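Local coordinates for membrane protein (Acinetobacter baumannii AB307-0294, PDB 5DL5) that probably forms an outer-membrane beta-barrel channel of the OprD porin family, through which small solutes and some antibiotics are thought to enter the cell, at residues Asp131-Glu145 with Gln308-Asn320. Numbering follows the deposited sequence.
Sequences DLPVLASNTGRMVPE and QNADGFQSIYLPN. With C8E ((hydroxyethyloxy)tri(ethyloxy)octane), chain B.
A136 meets G312, Q314 and S315 where the two segments pack tightly. A136 N donates to S315 OG (3.0 Å), and the same hydroxyl donates to D311 O; serine suits the spot because one short side chain does both. A136 O receives the N-H of Q314, while the small CB fits against the Q314 backbone. G312's backbone angles (phi 94°, psi 114°) and the nearness of A136 N leave no room for a side chain. E145 reaches in extended, CG anti to the backbone N (chi1 175°). Its OE1 takes two backbone N-H groups, F313 N on the syn lone pair (3.0 Å) and N138 N on the anti; OE2 holds a water that accepts from G312 N. The contact lies near the chain's centre, inside the barrel, consistent with the inward-folded loops that narrow OprD-family channels. Beside Y220, P133 CA sits 3.9 Å from the Y317 ring centroid, a CH-pi contact; the compact proline ring packs on the tyrosine face, its CB and CG near CD2. The looser side begins at exposed T139, where the Q314 amide bonds twice: OE1 accepts from T139 N (2.8 Å) and NE2 donates to T139 OG1. F313 turns its ring edge to buried R141, whose NH2 touches the detergent C8E and whose NE bonds N92 O.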
ATOM      1  N   ASP A 131      -1.388   7.393   4.348  1.00 30.77           N
ATOM      2  CA  ASP A 131      -2.078   6.083   4.372  1.00 35.36           C
ATOM      3  C   ASP A 131      -3.605   6.165   4.193  1.00 37.27           C
ATOM      4  O   ASP A 131      -4.333   5.365   4.715  1.00 41.74           O
ATOM      5  CB  ASP A 131      -1.673   5.287   5.595  1.00 41.32           C
ATOM      6  CG  ASP A 131      -2.122   5.941   6.937  1.00 49.09           C
ATOM      7  OD1 ASP A 131      -2.650   7.044   7.040  1.00 53.26           O
ATOM      8  OD2 ASP A 131      -1.941   5.275   7.929  1.00 63.18           O
ATOM      9  N   LEU A 132      -4.061   7.094   3.387  1.00 33.57           N
ATOM     10  CA  LEU A 132      -5.492   7.218   3.040  1.00 33.24           C
ATOM     11  C   LEU A 132      -5.756   6.037   2.117  1.00 29.64           C
ATOM     12  O   LEU A 132      -4.933   5.776   1.275  1.00 28.73           O
ATOM     13  CB  LEU A 132      -5.704   8.530   2.339  1.00 36.27           C
ATOM     14  CG  LEU A 132      -5.220   9.708   3.206  1.00 39.61           C
ATOM     15  CD1 LEU A 132      -5.466  10.985   2.501  1.00 47.70           C
ATOM     16  CD2 LEU A 132      -5.970   9.763   4.532  1.00 42.95           C
ATOM     17  N   PRO A 133      -6.873   5.342   2.259  1.00 30.16           N
ATOM     18  CA  PRO A 133      -7.119   4.250   1.365  1.00 30.48           C
ATOM     19  C   PRO A 133      -7.095   4.607  -0.162  1.00 29.86           C
ATOM     20  O   PRO A 133      -6.862   3.711  -1.042  1.00 27.64           O
ATOM     21  CB  PRO A 133      -8.511   3.772   1.770  1.00 31.69           C
ATOM     22  CG  PRO A 133      -8.690   4.121   3.216  1.00 34.06           C
ATOM     23  CD  PRO A 133      -7.937   5.437   3.310  1.00 30.91           C
ATOM     24  N   VAL A 134      -7.516   5.846  -0.430  1.00 30.81           N
ATOM     25  CA  VAL A 134      -7.548   6.356  -1.844  1.00 32.27           C
ATOM     26  C   VAL A 134      -6.233   6.930  -2.326  1.00 31.57           C
ATOM     27  O   VAL A 134      -6.076   7.090  -3.567  1.00 35.01           O
ATOM     28  CB  VAL A 134      -8.674   7.422  -2.116  1.00 30.28           C
ATOM     29  CG1 VAL A 134     -10.033   6.781  -1.977  1.00 32.41           C
ATOM     30  CG2 VAL A 134      -8.482   8.617  -1.226  1.00 29.97           C
ATOM     31  N   LEU A 135      -5.262   7.124  -1.431  1.00 29.06           N
ATOM     32  CA  LEU A 135      -3.966   7.690  -1.803  1.00 30.72           C
ATOM     33  C   LEU A 135      -2.905   7.282  -0.814  1.00 30.01           C
ATOM     34  O   LEU A 135      -2.685   7.999   0.123  1.00 31.85           O
ATOM     35  CB  LEU A 135      -4.038   9.236  -1.803  1.00 31.60           C
ATOM     36  CG  LEU A 135      -2.848   9.950  -2.461  1.00 31.37           C
ATOM     37  CD1 LEU A 135      -2.947   9.740  -3.948  1.00 35.28           C
ATOM     38  CD2 LEU A 135      -2.864  11.437  -2.204  1.00 29.63           C
ATOM     39  N   ALA A 136      -2.398   6.057  -0.947  1.00 30.06           N
ATOM     40  CA  ALA A 136      -1.615   5.438   0.090  1.00 28.08           C
ATOM     41  C   ALA A 136      -0.143   5.239  -0.442  1.00 31.00           C
ATOM     42  O   ALA A 136       0.086   4.651  -1.555  1.00 29.86           O
ATOM     43  CB  ALA A 136      -2.231   4.095   0.493  1.00 28.90           C
ATOM     44  N   SER A 137       0.782   5.694   0.372  1.00 27.53           N
ATOM     45  CA  SER A 137       2.201   5.458   0.144  1.00 29.62           C
ATOM     46  C   SER A 137       2.565   4.015   0.198  1.00 27.85           C
ATOM     47  O   SER A 137       2.246   3.271   1.153  1.00 27.92           O
ATOM     48  CB  SER A 137       3.019   6.221   1.195  1.00 29.10           C
ATOM     49  OG  SER A 137       2.972   7.581   0.868  1.00 30.40           O
ATOM     50  N   ASN A 138       3.245   3.600  -0.811  1.00 28.63           N
ATOM     51  CA  ASN A 138       4.065   2.348  -0.695  1.00 30.22           C
ATOM     52  C   ASN A 138       4.873   2.254   0.584  1.00 31.94           C
ATOM     53  O   ASN A 138       5.666   3.126   0.900  1.00 32.18           O
ATOM     54  CB  ASN A 138       5.141   2.263  -1.806  1.00 32.38           C
ATOM     55  CG  ASN A 138       5.764   0.845  -1.923  1.00 35.87           C
ATOM     56  OD1 ASN A 138       5.149  -0.175  -1.550  1.00 33.65           O
ATOM     57  ND2 ASN A 138       6.971   0.782  -2.428  1.00 35.70           N
ATOM     58  N   THR A 139       4.697   1.182   1.301  1.00 33.30           N
ATOM     59  CA  THR A 139       5.605   0.861   2.349  1.00 37.72           C
ATOM     60  C   THR A 139       5.983  -0.633   2.242  1.00 36.53           C
ATOM     61  O   THR A 139       6.503  -1.147   3.207  1.00 40.51           O
ATOM     62  CB  THR A 139       4.994   1.122   3.771  1.00 38.49           C
ATOM     63  OG1 THR A 139       3.909   0.241   3.938  1.00 39.28           O
ATOM     64  CG2 THR A 139       4.454   2.613   3.958  1.00 46.04           C
ATOM     65  N   GLY A 140       5.788  -1.306   1.103  1.00 34.02           N
ATOM     66  CA  GLY A 140       6.109  -2.785   1.021  1.00 36.27           C
ATOM     67  C   GLY A 140       7.394  -3.110   0.223  1.00 35.98           C
ATOM     68  O   GLY A 140       7.545  -4.237  -0.293  1.00 36.35           O
ATOM     69  N   ARG A 141       8.226  -2.104  -0.022  1.00 32.65           N
ATOM     70  CA  ARG A 141       9.526  -2.280  -0.759  1.00 32.77           C
ATOM     71  C   ARG A 141      10.648  -1.803   0.128  1.00 32.52           C
ATOM     72  O   ARG A 141      10.603  -2.100   1.351  1.00 30.24           O
ATOM     73  CB  ARG A 141       9.548  -1.670  -2.203  1.00 32.92           C
ATOM     74  CG  ARG A 141       8.482  -2.274  -3.110  1.00 33.81           C
ATOM     75  CD  ARG A 141       8.673  -3.741  -3.429  1.00 35.13           C
ATOM     76  NE  ARG A 141       7.661  -4.167  -4.400  1.00 35.55           N
ATOM     77  CZ  ARG A 141       6.421  -4.539  -4.095  1.00 40.07           C
ATOM     78  NH1 ARG A 141       6.011  -4.556  -2.833  1.00 39.68           N
ATOM     79  NH2 ARG A 141       5.556  -4.855  -5.071  1.00 39.05           N
ATOM     80  N   MET A 142      11.644  -1.085  -0.387  1.00 31.82           N
ATOM     81  CA  MET A 142      12.774  -0.709   0.510  1.00 33.88           C
ATOM     82  C   MET A 142      12.497   0.508   1.386  1.00 35.32           C
ATOM     83  O   MET A 142      12.887   0.553   2.581  1.00 38.56           O
ATOM     84  CB  MET A 142      14.036  -0.501  -0.241  1.00 31.24           C
ATOM     85  CG  MET A 142      14.619  -1.721  -0.891  1.00 33.79           C
ATOM     86  SD  MET A 142      15.023  -3.101   0.183  1.00 33.91           S
ATOM     87  CE  MET A 142      16.037  -2.285   1.434  1.00 36.04           C
ATOM     88  N   VAL A 143      11.863   1.475   0.769  1.00 33.25           N
ATOM     89  CA  VAL A 143      11.670   2.783   1.362  1.00 33.25           C
ATOM     90  C   VAL A 143      10.240   3.298   1.034  1.00 33.10           C
ATOM     91  O   VAL A 143       9.673   2.944   0.040  1.00 32.43           O
ATOM     92  CB  VAL A 143      12.741   3.814   0.884  1.00 33.06           C
ATOM     93  CG1 VAL A 143      14.105   3.407   1.395  1.00 35.63           C
ATOM     94  CG2 VAL A 143      12.830   3.917  -0.640  1.00 36.79           C
ATOM     95  N   PRO A 144       9.750   4.261   1.829  1.00 35.51           N
ATOM     96  CA  PRO A 144       8.356   4.749   1.616  1.00 32.99           C
ATOM     97  C   PRO A 144       8.234   5.694   0.502  1.00 29.68           C
ATOM     98  O   PRO A 144       9.148   6.416   0.111  1.00 29.38           O
ATOM     99  CB  PRO A 144       7.938   5.332   2.983  1.00 33.85           C
ATOM    100  CG  PRO A 144       9.235   5.441   3.802  1.00 38.44           C
ATOM    101  CD  PRO A 144      10.345   4.718   3.100  1.00 32.56           C
ATOM    102  N   GLU A 145       7.088   5.634  -0.097  1.00 28.47           N
ATOM    103  CA  GLU A 145       6.663   6.613  -1.056  1.00 28.52           C
ATOM    104  C   GLU A 145       6.284   7.922  -0.349  1.00 28.87           C
ATOM    105  O   GLU A 145       5.685   7.869   0.744  1.00 29.50           O
ATOM    106  CB  GLU A 145       5.467   6.023  -1.843  1.00 27.35           C
ATOM    107  CG  GLU A 145       4.803   6.978  -2.835  1.00 28.09           C
ATOM    108  CD  GLU A 145       3.614   6.357  -3.549  1.00 30.74           C
ATOM    109  OE1 GLU A 145       3.195   5.234  -3.142  1.00 28.58           O
ATOM    110  OE2 GLU A 145       3.262   6.947  -4.616  1.00 35.82           O
ATOM    111  N   GLN A 308      -0.992   3.933 -11.557  1.00 30.21           N
ATOM    112  CA  GLN A 308      -0.487   4.270 -12.863  1.00 31.99           C
ATOM    113  C   GLN A 308      -0.565   5.797 -13.121  1.00 32.91           C
ATOM    114  O   GLN A 308      -0.263   6.211 -14.216  1.00 32.18           O
ATOM    115  CB  GLN A 308      -1.298   3.628 -13.949  1.00 33.63           C
ATOM    116  CG  GLN A 308      -1.564   2.128 -13.866  1.00 32.99           C
ATOM    117  CD  GLN A 308      -0.301   1.337 -13.766  1.00 36.77           C
ATOM    118  OE1 GLN A 308      -0.039   0.646 -12.787  1.00 46.27           O
ATOM    119  NE2 GLN A 308       0.497   1.489 -14.687  1.00 38.11           N
ATOM    120  N   ASN A 309      -1.072   6.580 -12.174  1.00 31.28           N
ATOM    121  CA  ASN A 309      -1.301   8.051 -12.411  1.00 33.77           C
ATOM    122  C   ASN A 309      -1.025   8.790 -11.115  1.00 33.75           C
ATOM    123  O   ASN A 309      -1.917   9.534 -10.614  1.00 34.60           O
ATOM    124  CB  ASN A 309      -2.827   8.228 -12.785  1.00 35.43           C
ATOM    125  CG  ASN A 309      -3.247   7.532 -14.083  1.00 35.11           C
ATOM    126  OD1 ASN A 309      -3.000   8.062 -15.105  1.00 36.69           O
ATOM    127  ND2 ASN A 309      -3.857   6.350 -14.025  1.00 33.39           N
ATOM    128  N   ALA A 310       0.119   8.511 -10.472  1.00 30.68           N
ATOM    129  CA  ALA A 310       0.558   9.204  -9.309  1.00 30.51           C
ATOM    130  C   ALA A 310      -0.463   9.175  -8.183  1.00 31.06           C
ATOM    131  O   ALA A 310      -0.688  10.144  -7.501  1.00 31.19           O
ATOM    132  CB  ALA A 310       0.995  10.593  -9.677  1.00 32.47           C
ATOM    133  N   ASP A 311      -1.089   8.015  -8.035  1.00 30.41           N
ATOM    134  CA  ASP A 311      -2.250   7.824  -7.211  1.00 33.55           C
ATOM    135  C   ASP A 311      -2.020   6.885  -6.027  1.00 32.62           C
ATOM    136  O   ASP A 311      -2.990   6.418  -5.471  1.00 31.41           O
ATOM    137  CB  ASP A 311      -3.500   7.355  -8.075  1.00 30.75           C
ATOM    138  CG  ASP A 311      -3.238   6.095  -8.837  1.00 33.85           C
ATOM    139  OD1 ASP A 311      -2.127   5.948  -9.467  1.00 33.51           O
ATOM    140  OD2 ASP A 311      -4.106   5.173  -8.826  1.00 34.69           O
ATOM    141  N   GLY A 312      -0.755   6.639  -5.676  1.00 31.34           N
ATOM    142  CA  GLY A 312      -0.476   5.854  -4.547  1.00 32.45           C
ATOM    143  C   GLY A 312      -0.270   4.413  -4.949  1.00 33.89           C
ATOM    144  O   GLY A 312      -1.216   3.733  -5.375  1.00 30.48           O
ATOM    145  N   PHE A 313       0.978   3.954  -4.759  1.00 32.61           N
ATOM    146  CA  PHE A 313       1.314   2.583  -5.003  1.00 30.20           C
ATOM    147  C   PHE A 313       0.646   1.566  -4.057  1.00 30.78           C
ATOM    148  O   PHE A 313       0.645   0.417  -4.310  1.00 31.95           O
ATOM    149  CB  PHE A 313       2.856   2.493  -4.987  1.00 33.75           C
ATOM    150  CG  PHE A 313       3.407   1.201  -5.473  1.00 33.81           C
ATOM    151  CD1 PHE A 313       3.605   1.018  -6.795  1.00 40.04           C
ATOM    152  CD2 PHE A 313       3.683   0.191  -4.609  1.00 36.31           C
ATOM    153  CE1 PHE A 313       4.113  -0.173  -7.283  1.00 38.76           C
ATOM    154  CE2 PHE A 313       4.241  -0.994  -5.065  1.00 38.05           C
ATOM    155  CZ  PHE A 313       4.457  -1.159  -6.399  1.00 39.36           C
ATOM    156  N   GLN A 314       0.131   1.951  -2.893  1.00 29.78           N
ATOM    157  CA  GLN A 314      -0.444   1.062  -1.976  1.00 28.73           C
ATOM    158  C   GLN A 314      -1.958   1.313  -1.868  1.00 28.58           C
ATOM    159  O   GLN A 314      -2.581   0.905  -0.877  1.00 28.29           O
ATOM    160  CB  GLN A 314       0.228   1.254  -0.595  1.00 31.34           C
ATOM    161  CG  GLN A 314       0.111   0.064   0.327  1.00 36.99           C
ATOM    162  CD  GLN A 314       1.340  -0.019   1.229  1.00 37.95           C
ATOM    163  OE1 GLN A 314       2.408  -0.297   0.789  1.00 36.54           O
ATOM    164  NE2 GLN A 314       1.182   0.337   2.479  1.00 39.96           N
ATOM    165  N   SER A 315      -2.567   1.988  -2.859  1.00 30.39           N
ATOM    166  CA  SER A 315      -3.988   2.354  -2.776  1.00 32.85           C
ATOM    167  C   SER A 315      -4.891   1.118  -3.110  1.00 29.38           C
ATOM    168  O   SER A 315      -5.653   1.140  -4.056  1.00 30.25           O
ATOM    169  CB  SER A 315      -4.305   3.516  -3.707  1.00 30.32           C
ATOM    170  OG  SER A 315      -3.570   4.634  -3.297  1.00 30.17           O
ATOM    171  N   ILE A 316      -4.772   0.049  -2.327  1.00 29.96           N
ATOM    172  CA  ILE A 316      -5.334  -1.286  -2.668  1.00 29.79           C
ATOM    173  C   ILE A 316      -5.771  -1.913  -1.348  1.00 29.80           C
ATOM    174  O   ILE A 316      -5.210  -2.907  -0.964  1.00 29.91           O
ATOM    175  CB  ILE A 316      -4.353  -2.073  -3.551  1.00 33.12           C
ATOM    176  CG1 ILE A 316      -4.812  -3.462  -3.956  1.00 39.75           C
ATOM    177  CG2 ILE A 316      -3.051  -2.417  -2.913  1.00 35.48           C
ATOM    178  CD1 ILE A 316      -5.901  -3.585  -4.938  1.00 36.17           C
ATOM    179  N   TYR A 317      -6.717  -1.319  -0.632  1.00 27.74           N
ATOM    180  CA  TYR A 317      -7.124  -1.789   0.721  1.00 29.19           C
ATOM    181  C   TYR A 317      -8.236  -2.902   0.550  1.00 30.89           C
ATOM    182  O   TYR A 317      -9.390  -2.686   0.779  1.00 32.35           O
ATOM    183  CB  TYR A 317      -7.589  -0.619   1.562  1.00 30.76           C
ATOM    184  CG  TYR A 317      -6.429   0.247   2.251  1.00 33.23           C
ATOM    185  CD1 TYR A 317      -5.336   0.670   1.554  1.00 32.12           C
ATOM    186  CD2 TYR A 317      -6.569   0.713   3.500  1.00 35.37           C
ATOM    187  CE1 TYR A 317      -4.337   1.418   2.125  1.00 34.52           C
ATOM    188  CE2 TYR A 317      -5.608   1.523   4.107  1.00 36.54           C
ATOM    189  CZ  TYR A 317      -4.471   1.849   3.394  1.00 37.63           C
ATOM    190  OH  TYR A 317      -3.509   2.633   3.949  1.00 38.01           O
ATOM    191  N   LEU A 318      -7.865  -4.009  -0.074  1.00 28.24           N
ATOM    192  CA  LEU A 318      -8.771  -5.123  -0.393  1.00 31.58           C
ATOM    193  C   LEU A 318      -8.040  -6.443   0.013  1.00 30.59           C
ATOM    194  O   LEU A 318      -6.814  -6.448   0.089  1.00 30.76           O
ATOM    195  CB  LEU A 318      -8.996  -5.147  -1.895  1.00 30.83           C
ATOM    196  CG  LEU A 318      -9.776  -3.945  -2.436  1.00 30.01           C
ATOM    197  CD1 LEU A 318      -9.769  -3.944  -3.943  1.00 32.33           C
ATOM    198  CD2 LEU A 318     -11.190  -3.931  -1.995  1.00 31.91           C
ATOM    199  N   PRO A 319      -8.772  -7.500   0.273  1.00 30.77           N
ATOM    200  CA  PRO A 319      -8.152  -8.740   0.895  1.00 29.76           C
ATOM    201  C   PRO A 319      -7.434  -9.636  -0.103  1.00 29.36           C
ATOM    202  O   PRO A 319      -6.524 -10.351   0.221  1.00 28.53           O
ATOM    203  CB  PRO A 319      -9.412  -9.458   1.456  1.00 32.36           C
ATOM    204  CG  PRO A 319     -10.574  -9.084   0.573  1.00 28.62           C
ATOM    205  CD  PRO A 319     -10.266  -7.589   0.282  1.00 31.13           C
ATOM    206  N   ASN A 320      -7.826  -9.642  -1.366  1.00 31.05           N
ATOM    207  CA  ASN A 320      -7.251 -10.628  -2.328  1.00 30.98           C
ATOM    208  C   ASN A 320      -6.150  -9.933  -3.084  1.00 34.84           C
ATOM    209  O   ASN A 320      -6.256  -9.580  -4.293  1.00 33.31           O
ATOM    210  CB  ASN A 320      -8.239 -11.213  -3.280  1.00 29.00           C
ATOM    211  CG  ASN A 320      -9.316 -12.051  -2.586  1.00 30.89           C
ATOM    212  OD1 ASN A 320      -9.301 -12.250  -1.374  1.00 31.84           O
ATOM    213  ND2 ASN A 320     -10.291 -12.498  -3.365  1.00 30.36           N
TER
HETATM  214  C6  C8E B 501      10.347  -0.318 -13.733  1.00 54.91           C
HETATM  215  C7  C8E B 501      10.775  -1.600 -12.963  1.00 51.18           C
HETATM  216  C8  C8E B 501      10.424  -2.951 -13.632  1.00 53.90           C
HETATM  217  O9  C8E B 501      10.075  -4.036 -12.699  1.00 41.62           O
HETATM  218  C10 C8E B 501       8.765  -4.482 -13.035  1.00 60.43           C
HETATM  219  C11 C8E B 501       7.716  -3.600 -12.334  1.00 52.13           C
HETATM  220  O12 C8E B 501       6.470  -4.255 -12.229  1.00 64.71           O
HETATM  221  C13 C8E B 501       6.420  -5.454 -11.442  1.00 56.96           C
HETATM  222  C14 C8E B 501       5.985  -5.150 -10.033  1.00 55.62           C
HETATM  223  O15 C8E B 501       4.919  -5.967  -9.557  1.00 63.94           O
HETATM  224  C16 C8E B 501       3.699  -6.031 -10.309  1.00 67.29           C
HETATM  225  C17 C8E B 501       2.612  -6.206  -9.250  1.00 73.13           C
HETATM  226  O18 C8E B 501       3.250  -6.892  -8.129  1.00 77.61           O
HETATM  227  C19 C8E B 501       2.802  -6.477  -6.831  1.00 78.88           C
HETATM  228  C20 C8E B 501       3.443  -7.376  -5.788  1.00 69.34           C
HETATM  229  O21 C8E B 501       2.922  -7.317  -4.429  1.00 63.28           O
HETATM  230  O   HOH W   1       1.827   6.591  -6.883  1.00 32.14           O